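Local coordinates for Alpha/beta hydrolase (PDB 4R1D), which probably acts as a calcium-binding lipase effector of the H2 type VI secretion system in Pseudomonas aeruginosa, here bound by its immunity protein Tli4, at residues I369-T374 and D406-I411. Sequence-based numbering, arbitrary orientation.
Sequences IYKNTT and DLIDSI
K371, in the segment 369-374, reaches across to helix 400-421, where it meets I408 and D409. Its CB leaves the backbone toward that helix, and CG lies 3.9 Å from CG2 of I408, a van der Waals spacing; the two side chains run past each other in opposite directions. The chain bends about its CG-CD bond (chi3 -89°), which brings CE to 3.4 Å from D409 OD1. At the tip, NZ donates to D409 OD1 at 2.7 Å, while D409 OD2 stays 3.4 Å from NZ. That asymmetry marks a salt bridge made mainly through one oxygen, which uses its syn lone pair; the K371 and D409 side chains cross at about a right angle. E367 forms a second salt bridge to NZ, so two carboxylates share the ammonium. Beside this polar link, CD1 of I408 packs 3.8 Å from CB of Y370, and CG2 of I408 lies at the edge of the tyrosine ring, near its plane. The phenol OH is hydrogen-bonded to the carbonyl of P328. D406 of helix 400-421 is hydrogen-bonded to the partner chain, apparently Tli4. Far from the calcium site, an apolar contact bordered by a salt bridge joins segment 369-374, with Y370 on helix 365-370, to helix 400-421 of the α/β-hydrolase chain.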
loop_
_atom_site.group_PDB
_atom_site.type_symbol
_atom_site.label_atom_id
_atom_site.label_comp_id
_atom_site.label_asym_id
_atom_site.label_seq_id
_atom_site.Cartn_x
_atom_site.Cartn_y
_atom_site.Cartn_z
ATOM N N ILE A 369 -8.723 -8.437 20.888
ATOM C CA ILE A 369 -8.251 -9.244 19.764
ATOM C C ILE A 369 -6.918 -8.740 19.215
ATOM O O ILE A 369 -5.941 -9.486 19.172
ATOM C CB ILE A 369 -9.290 -9.257 18.630
ATOM C CG1 ILE A 369 -10.626 -9.810 19.143
ATOM C CG2 ILE A 369 -8.809 -10.097 17.468
ATOM C CD1 ILE A 369 -11.790 -9.679 18.151
ATOM N N TYR A 370 -6.867 -7.470 18.819
ATOM C CA TYR A 370 -5.709 -6.981 18.052
ATOM C C TYR A 370 -4.388 -6.972 18.829
ATOM O O TYR A 370 -3.355 -7.327 18.275
ATOM C CB TYR A 370 -5.971 -5.603 17.421
ATOM C CG TYR A 370 -7.258 -5.531 16.647
ATOM C CD1 TYR A 370 -7.824 -6.678 16.104
ATOM C CD2 TYR A 370 -7.918 -4.313 16.461
ATOM C CE1 TYR A 370 -9.022 -6.626 15.401
ATOM C CE2 TYR A 370 -9.113 -4.245 15.762
ATOM C CZ TYR A 370 -9.664 -5.408 15.238
ATOM O OH TYR A 370 -10.852 -5.346 14.545
ATOM N N LYS A 371 -4.429 -6.572 20.100
ATOM C CA LYS A 371 -3.235 -6.579 20.945
ATOM C C LYS A 371 -3.095 -7.863 21.774
ATOM O O LYS A 371 -2.056 -8.099 22.392
ATOM C CB LYS A 371 -3.202 -5.340 21.852
ATOM C CG LYS A 371 -3.037 -4.032 21.072
ATOM C CD LYS A 371 -2.604 -2.876 21.969
ATOM C CE LYS A 371 -3.796 -2.168 22.560
ATOM N NZ LYS A 371 -3.424 -0.969 23.367
ATOM N N ASN A 372 -4.140 -8.683 21.785
ATOM C CA ASN A 372 -4.094 -9.963 22.499
ATOM C C ASN A 372 -3.010 -10.887 21.938
ATOM O O ASN A 372 -2.957 -11.128 20.730
ATOM C CB ASN A 372 -5.461 -10.639 22.423
ATOM C CG ASN A 372 -5.530 -11.924 23.233
ATOM O OD1 ASN A 372 -4.965 -12.944 22.844
ATOM N ND2 ASN A 372 -6.253 -11.885 24.350
ATOM N N THR A 373 -2.135 -11.389 22.807
ATOM C CA THR A 373 -1.023 -12.217 22.354
ATOM C C THR A 373 -1.247 -13.716 22.530
ATOM O O THR A 373 -0.342 -14.507 22.260
ATOM C CB THR A 373 0.309 -11.825 23.037
ATOM O OG1 THR A 373 0.198 -11.993 24.456
ATOM C CG2 THR A 373 0.663 -10.376 22.722
ATOM N N THR A 374 -2.433 -14.100 23.001
ATOM C CA THR A 374 -2.772 -15.516 23.124
ATOM C C THR A 374 -3.020 -16.118 21.746
ATOM O O THR A 374 -3.052 -15.402 20.742
ATOM C CB THR A 374 -4.020 -15.752 24.014
ATOM O OG1 THR A 374 -5.193 -15.324 23.315
ATOM C CG2 THR A 374 -3.906 -14.989 25.318
ATOM N N ASP A 406 1.275 0.665 19.674
ATOM C CA ASP A 406 1.023 2.076 19.421
ATOM C C ASP A 406 0.254 2.256 18.105
ATOM O O ASP A 406 -0.608 3.137 18.003
ATOM C CB ASP A 406 2.324 2.885 19.409
ATOM C CG ASP A 406 2.677 3.440 20.782
ATOM O OD1 ASP A 406 1.845 3.277 21.690
ATOM O OD2 ASP A 406 3.763 4.060 20.942
ATOM N N LEU A 407 0.559 1.426 17.109
ATOM C CA LEU A 407 -0.137 1.522 15.823
ATOM C C LEU A 407 -1.600 1.145 16.009
ATOM O O LEU A 407 -2.481 1.777 15.445
ATOM C CB LEU A 407 0.506 0.645 14.741
ATOM C CG LEU A 407 1.768 1.132 14.018
ATOM C CD1 LEU A 407 2.153 0.168 12.901
ATOM C CD2 LEU A 407 1.576 2.526 13.439
ATOM N N ILE A 408 -1.858 0.115 16.818
ATOM C CA ILE A 408 -3.243 -0.263 17.098
ATOM C C ILE A 408 -3.984 0.885 17.800
ATOM O O ILE A 408 -5.134 1.179 17.484
ATOM C CB ILE A 408 -3.339 -1.574 17.935
ATOM C CG1 ILE A 408 -2.769 -2.760 17.151
ATOM C CG2 ILE A 408 -4.798 -1.869 18.325
ATOM C CD1 ILE A 408 -3.543 -3.084 15.874
ATOM N N ASP A 409 -3.326 1.546 18.747
ATOM C CA ASP A 409 -3.980 2.645 19.452
ATOM C C ASP A 409 -4.283 3.793 18.478
ATOM O O ASP A 409 -5.344 4.433 18.549
ATOM C CB ASP A 409 -3.131 3.104 20.651
ATOM C CG ASP A 409 -3.102 2.063 21.769
ATOM O OD1 ASP A 409 -3.908 1.115 21.707
ATOM O OD2 ASP A 409 -2.294 2.195 22.712
ATOM N N SER A 410 -3.355 4.031 17.555
ATOM C CA SER A 410 -3.581 5.004 16.475
ATOM C C SER A 410 -4.808 4.691 15.627
ATOM O O SER A 410 -5.627 5.571 15.388
ATOM C CB SER A 410 -2.358 5.113 15.568
ATOM O OG SER A 410 -1.521 6.175 15.979
ATOM N N ILE A 411 -4.934 3.456 15.147
ATOM C CA ILE A 411 -6.109 3.117 14.348
ATOM C C ILE A 411 -7.397 3.240 15.166
ATOM O O ILE A 411 -8.408 3.689 14.633
ATOM C CB ILE A 411 -6.030 1.715 13.642
ATOM C CG1 ILE A 411 -6.392 0.582 14.605
ATOM C CG2 ILE A 411 -4.676 1.515 12.962
ATOM C CD1 ILE A 411 -6.747 -0.720 13.908
#